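Local coordinates for histidine phosphotransfer protein (Medicago truncatula, PDB 4G78) that probably relays phosphoryl groups through an active-site histidine from cytokinin sensor histidine kinases to response regulators in plant two-component signalling, at residues 18-24 with 126-131; 50-54 with 82-86. One frame throughout, in Å; residues are numbered along the deposited sequence. Where two conformers were deposited one is given.

Contact 1 of 2, residues 18-24 with 126-131; sequences MFQQGYL and LLKNNL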
loop_
_atom_site.group_PDB
_atom_site.type_symbol
_atom_site.label_atom_id
_atom_site.label_comp_id
_atom_site.label_asym_id
_atom_site.label_seq_id
_atom_site.Cartn_x
_atom_site.Cartn_y
_atom_site.Cartn_z
ATOM N N MET A 18 6.997 10.475 1.363
ATOM C CA MET A 18 6.598 9.087 1.135
ATOM C C MET A 18 7.485 8.417 0.118
ATOM O O MET A 18 7.851 7.238 0.262
ATOM C CB MET A 18 5.138 8.984 0.768
ATOM C CG MET A 18 4.172 9.297 1.858
ATOM S SD MET A 18 2.448 9.025 1.454
ATOM C CE MET A 18 2.442 7.223 1.377
ATOM N N PHE A 19 7.825 9.118 -0.973
ATOM C CA PHE A 19 8.752 8.561 -1.928
ATOM C C PHE A 19 10.163 8.419 -1.320
ATOM O O PHE A 19 10.802 7.380 -1.469
ATOM C CB PHE A 19 8.831 9.436 -3.202
ATOM C CG PHE A 19 7.708 9.162 -4.156
ATOM C CD1 PHE A 19 7.838 8.165 -5.115
ATOM C CD2 PHE A 19 6.516 9.871 -4.107
ATOM C CE1 PHE A 19 6.813 7.895 -6.013
ATOM C CE2 PHE A 19 5.464 9.576 -4.989
ATOM C CZ PHE A 19 5.642 8.577 -5.917
ATOM N N GLN A 20 10.650 9.446 -0.617
ATOM C CA GLN A 20 12.028 9.408 -0.134
ATOM C C GLN A 20 12.230 8.260 0.841
ATOM O O GLN A 20 13.286 7.622 0.867
ATOM C CB GLN A 20 12.386 10.766 0.475
ATOM C CG GLN A 20 13.872 10.920 0.736
ATOM C CD GLN A 20 14.365 10.250 1.999
ATOM O OE1 GLN A 20 13.598 10.047 2.951
ATOM N NE2 GLN A 20 15.650 9.986 2.050
ATOM N N GLN A 21 11.219 8.002 1.689
ATOM C CA GLN A 21 11.257 6.931 2.677
ATOM C C GLN A 21 10.861 5.572 2.105
ATOM O O GLN A 21 10.866 4.575 2.812
ATOM C CB GLN A 21 10.470 7.324 3.903
ATOM C CG GLN A 21 11.181 8.375 4.746
ATOM C CD GLN A 21 12.399 7.784 5.434
ATOM O OE1 GLN A 21 12.206 6.937 6.337
ATOM N NE2 GLN A 21 13.586 8.148 5.050
ATOM N N GLY A 22 10.503 5.520 0.823
ATOM C CA GLY A 22 10.297 4.243 0.150
ATOM C C GLY A 22 8.901 3.676 0.230
ATOM O O GLY A 22 8.710 2.527 -0.181
ATOM N N TYR A 23 7.934 4.423 0.745
ATOM C CA TYR A 23 6.563 3.943 0.792
ATOM C C TYR A 23 5.968 3.765 -0.597
ATOM O O TYR A 23 5.119 2.897 -0.806
ATOM C CB TYR A 23 5.682 4.866 1.610
ATOM C CG TYR A 23 5.976 4.865 3.068
ATOM C CD1 TYR A 23 5.658 3.727 3.837
ATOM C CD2 TYR A 23 6.632 5.894 3.713
ATOM C CE1 TYR A 23 5.979 3.660 5.169
ATOM C CE2 TYR A 23 6.891 5.830 5.036
ATOM C CZ TYR A 23 6.558 4.669 5.770
ATOM O OH TYR A 23 6.808 4.600 7.114
ATOM N N LEU A 24 6.339 4.671 -1.516
ATOM C CA LEU A 24 5.792 4.735 -2.862
ATOM C C LEU A 24 6.925 4.651 -3.857
ATOM O O LEU A 24 8.028 5.127 -3.592
ATOM C CB LEU A 24 5.078 6.085 -3.074
ATOM C CG LEU A 24 3.922 6.338 -2.118
ATOM C CD1 LEU A 24 3.412 7.772 -2.306
ATOM C CD2 LEU A 24 2.836 5.308 -2.268
ATOM N N LEU A 126 1.145 1.577 7.797
ATOM C CA LEU A 126 1.902 2.827 7.558
ATOM C C LEU A 126 1.519 3.398 6.231
ATOM O O LEU A 126 1.312 4.620 6.068
ATOM C CB LEU A 126 3.411 2.569 7.622
ATOM C CG LEU A 126 3.986 2.314 9.006
ATOM C CD1 LEU A 126 5.368 1.758 8.912
ATOM C CD2 LEU A 126 3.967 3.678 9.804
ATOM N N LEU A 127 1.469 2.537 5.205
ATOM C CA LEU A 127 1.126 3.011 3.861
ATOM C C LEU A 127 -0.273 3.601 3.843
ATOM O O LEU A 127 -0.508 4.687 3.310
ATOM C CB LEU A 127 1.245 1.864 2.890
ATOM C CG LEU A 127 0.761 2.213 1.487
ATOM C CD1 LEU A 127 1.690 3.195 0.793
ATOM C CD2 LEU A 127 0.553 0.995 0.720
ATOM N N LYS A 128 -1.240 2.835 4.372
ATOM C CA LYS A 128 -2.642 3.265 4.292
ATOM C C LYS A 128 -2.820 4.581 5.025
ATOM O O LYS A 128 -3.479 5.506 4.530
ATOM C CB LYS A 128 -3.550 2.181 4.854
ATOM C CG LYS A 128 -5.005 2.569 4.786
ATOM C CD LYS A 128 -5.948 1.495 5.179
ATOM C CE LYS A 128 -7.390 1.814 4.960
ATOM N NZ LYS A 128 -8.299 0.866 5.617
ATOM N N ASN A 129 -2.262 4.700 6.241
ATOM C CA ASN A 129 -2.439 5.958 7.005
ATOM C C ASN A 129 -1.778 7.140 6.272
ATOM O O ASN A 129 -2.376 8.243 6.231
ATOM C CB ASN A 129 -1.909 5.803 8.364
ATOM C CG ASN A 129 -2.853 4.900 9.191
ATOM O OD1 ASN A 129 -4.034 4.705 8.902
ATOM N ND2 ASN A 129 -2.271 4.385 10.202
ATOM N N ASN A 130 -0.630 6.930 5.710
ATOM C CA ASN A 130 0.063 8.024 4.983
ATOM C C ASN A 130 -0.714 8.379 3.703
ATOM O O ASN A 130 -0.822 9.583 3.383
ATOM C CB ASN A 130 1.491 7.672 4.722
ATOM C CG ASN A 130 2.410 7.925 5.902
ATOM O OD1 ASN A 130 2.551 9.054 6.333
ATOM N ND2 ASN A 130 2.992 6.933 6.476
ATOM N N LEU A 131 -1.234 7.419 2.963
ATOM C CA LEU A 131 -2.033 7.719 1.801
ATOM C C LEU A 131 -3.317 8.405 2.151
ATOM O O LEU A 131 -3.752 9.337 1.465
ATOM C CB LEU A 131 -2.364 6.456 0.981
ATOM C CG LEU A 131 -1.194 5.927 0.170
ATOM C CD1 LEU A 131 -1.603 4.586 -0.447
ATOM C CD2 LEU A 131 -0.716 6.951 -0.856
#
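Two bumps on 18-24, the thioether end of Met-18 and the ring of Tyr-23, push against one side of the helical turn 126-131. Met-18 reaches across with its CE, which settles among three residues: it lies 3.5 Å from CB of Asn-130, 3.9 Å from CD2 of Leu-131 and 4.1 Å from CD1 of Leu-127. The CD2 methyl of Leu-24 enters the same hollow, 3.9 Å from Leu-127 CD1 and 4.2 Å from Leu-131 CD2, so one small apolar pocket takes both residues. What brings Tyr-23 and Leu-24 round to this side is the end of helix 6-20: Gly-22, with phi 89°, closes it in a Schellman motif, a conformation in which a CB would be jammed against the preceding carbonyl. In this helical histidine phosphotransfer protein, the last turn of helix 6-20 and the loop after it both pack on the long helix 110-145. Tyr-23 lies against the groove between Leu-126 and Asn-130, one turn apart. Its CE1 packs 3.7 Å from Leu-126 CB, and one ring face looks onto Asn-130 ND2, which is 4.3 Å from Tyr-23 CZ. That amide is held in place by its own helix, Asn-130 ND2 donating to Leu-126 O at 2.9 Å. No hydrogen bond crosses between the segments; Arg-93 makes a cation-pi contact with Tyr-23.

Contact 2 of 2, residues 50-54 with 82-86; sequences FFDDS and QKGSS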
loop_
_atom_site.group_PDB
_atom_site.type_symbol
_atom_site.label_atom_id
_atom_site.label_comp_id
_atom_site.label_asym_id
_atom_site.label_seq_id
_atom_site.Cartn_x
_atom_site.Cartn_y
_atom_site.Cartn_z
ATOM N N PHE A 50 -7.508 -1.538 -3.779
ATOM C CA PHE A 50 -6.322 -2.172 -3.227
ATOM C C PHE A 50 -6.443 -2.375 -1.722
ATOM O O PHE A 50 -6.090 -3.455 -1.217
ATOM C CB PHE A 50 -5.100 -1.308 -3.584
ATOM C CG PHE A 50 -3.852 -1.726 -2.838
ATOM C CD1 PHE A 50 -3.133 -2.808 -3.199
ATOM C CD2 PHE A 50 -3.413 -0.965 -1.771
ATOM C CE1 PHE A 50 -2.013 -3.202 -2.544
ATOM C CE2 PHE A 50 -2.272 -1.316 -1.072
ATOM C CZ PHE A 50 -1.564 -2.475 -1.506
ATOM N N PHE A 51 -6.929 -1.394 -0.993
ATOM C CA PHE A 51 -7.053 -1.520 0.466
ATOM C C PHE A 51 -8.035 -2.654 0.796
ATOM O O PHE A 51 -7.774 -3.470 1.691
ATOM C CB PHE A 51 -7.552 -0.221 1.112
ATOM C CG PHE A 51 -6.636 0.973 1.037
ATOM C CD1 PHE A 51 -5.274 0.878 0.961
ATOM C CD2 PHE A 51 -7.221 2.246 1.027
ATOM C CE1 PHE A 51 -4.486 2.009 0.875
ATOM C CE2 PHE A 51 -6.410 3.386 0.977
ATOM C CZ PHE A 51 -5.103 3.260 0.907
ATOM N N ASP A 52 -9.164 -2.702 0.097
ATOM C CA ASP A 52 -10.149 -3.708 0.419
ATOM C C ASP A 52 -9.585 -5.118 0.164
ATOM O O ASP A 52 -9.711 -6.025 1.004
ATOM C CB ASP A 52 -11.402 -3.418 -0.395
ATOM C CG ASP A 52 -12.230 -2.238 0.084
ATOM O OD1 ASP A 52 -11.937 -1.649 1.181
ATOM O OD2 ASP A 52 -13.092 -1.824 -0.713
ATOM N N ASP A 53 -8.908 -5.312 -0.967
ATOM C CA ASP A 53 -8.304 -6.619 -1.266
ATOM C C ASP A 53 -7.223 -6.967 -0.280
ATOM O O ASP A 53 -7.101 -8.109 0.176
ATOM C CB ASP A 53 -7.776 -6.670 -2.682
ATOM C CG ASP A 53 -8.945 -6.745 -3.754
ATOM O OD1 ASP A 53 -10.116 -6.901 -3.401
ATOM O OD2 ASP A 53 -8.568 -6.610 -4.901
ATOM N N SER A 54 -6.391 -5.984 0.067
ATOM C CA SER A 54 -5.275 -6.236 0.943
ATOM C C SER A 54 -5.742 -6.610 2.329
ATOM O O SER A 54 -5.152 -7.497 2.962
ATOM C CB SER A 54 -4.399 -5.000 1.032
ATOM O OG SER A 54 -3.765 -4.654 -0.187
ATOM N N GLN A 82 -0.333 -10.781 -2.846
ATOM C CA GLN A 82 -0.167 -9.431 -2.295
ATOM C C GLN A 82 0.995 -8.713 -2.928
ATOM O O GLN A 82 0.947 -7.482 -3.095
ATOM C CB GLN A 82 -0.037 -9.505 -0.777
ATOM C CG GLN A 82 -0.039 -8.144 -0.113
ATOM C CD GLN A 82 -1.312 -7.382 -0.290
ATOM O OE1 GLN A 82 -2.408 -7.956 -0.283
ATOM N NE2 GLN A 82 -1.248 -6.049 -0.447
ATOM N N LYS A 83 2.054 -9.408 -3.286
ATOM C CA LYS A 83 3.185 -8.763 -3.944
ATOM C C LYS A 83 2.726 -8.100 -5.235
ATOM O O LYS A 83 3.056 -6.948 -5.506
ATOM C CB LYS A 83 4.269 -9.800 -4.227
ATOM C CG LYS A 83 5.571 -9.166 -4.686
ATOM C CD LYS A 83 6.494 -10.214 -5.259
ATOM C CE LYS A 83 7.056 -11.174 -4.306
ATOM N NZ LYS A 83 8.226 -11.894 -4.929
ATOM N N GLY A 84 1.980 -8.851 -6.075
ATOM C CA GLY A 84 1.553 -8.313 -7.344
ATOM C C GLY A 84 0.537 -7.174 -7.164
ATOM O O GLY A 84 0.551 -6.191 -7.905
ATOM N N SER A 85 -0.339 -7.297 -6.189
ATOM C CA SER A 85 -1.300 -6.249 -5.916
ATOM C C SER A 85 -0.568 -4.961 -5.494
ATOM O O SER A 85 -0.877 -3.855 -5.940
ATOM C CB SER A 85 -2.230 -6.724 -4.813
ATOM O OG SER A 85 -3.149 -5.802 -4.394
ATOM N N SER A 86 0.434 -5.120 -4.628
ATOM C CA SER A 86 1.226 -3.989 -4.157
ATOM C C SER A 86 1.980 -3.338 -5.277
ATOM O O SER A 86 2.078 -2.122 -5.383
ATOM C CB SER A 86 2.136 -4.476 -3.039
ATOM O OG SER A 86 1.439 -5.024 -1.959
#
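Helices 41-66 and 72-89 run antiparallel here: the short axes of 50-54 and 82-86 make an angle of 170° and come no closer than 10.8 Å. The nearest CA pairs are Phe-50 with Ser-85 at 7.0 Å and, one turn along, Ser-54 with Gln-82 at 6.8 Å. Side chains bridge that gap. Phe-50 leans its ring across, with Ser-85 OG at the ring edge, 3.2 Å from Phe-50 CD1, while Phe-50 CE1 lies 3.7 Å from CA of Ser-86 and 3.6 Å from NE2 of Gln-82. Beside the ring runs a polar chain. Gln-82 NE2 donates to Ser-54 OG at 2.9 Å, nearly straight at 162°, and Ser-54 OG in turn donates to the backbone, Phe-50 O, at 2.8 Å. On its own helix Gln-82 NE2 also gives a longer bond to Ser-86 OG, 3.2 Å, and Ser-86 OG donates to Gln-82 O at 2.8 Å. Each hydroxyl spends its proton on a carbonyl one turn back, leaving its oxygen to accept from Gln-82 NE2, so the buried NH2 group has an acceptor on each helix. The CA-to-CB bond of Phe-51 points away from 82-86, and its side chain packs on Tyr-124 and Leu-131 of helix 110-145. Such an antiparallel pair belongs to the helix bundle of the HPt domain, and helix 72-89 also carries His-80, the predicted phosphorylation site, unphosphorylated here, just before this segment.

In the fold
From the N terminus, helix 6-20 ends in the turn that supplies the first half of contact 1, whose partner comes only 102 residues later on helix 110-145. Inside that large loop the chain passes helix 26-32, then runs along helix 41-66 and returns along helix 72-89, where contact 2 closes a much shorter loop of 27 intervening residues. Contact 2 is thus nested within contact 1, and the two do not cross. Their centres lie about 15 Å apart, yet they touch: Leu-127 packs on Phe-50, and Lys-128 and Leu-131 on Phe-51. Through Leu-127 and Leu-131, helix 110-145 links the N-terminal segment to helix 41-66, which contact 2 ties to 72-89.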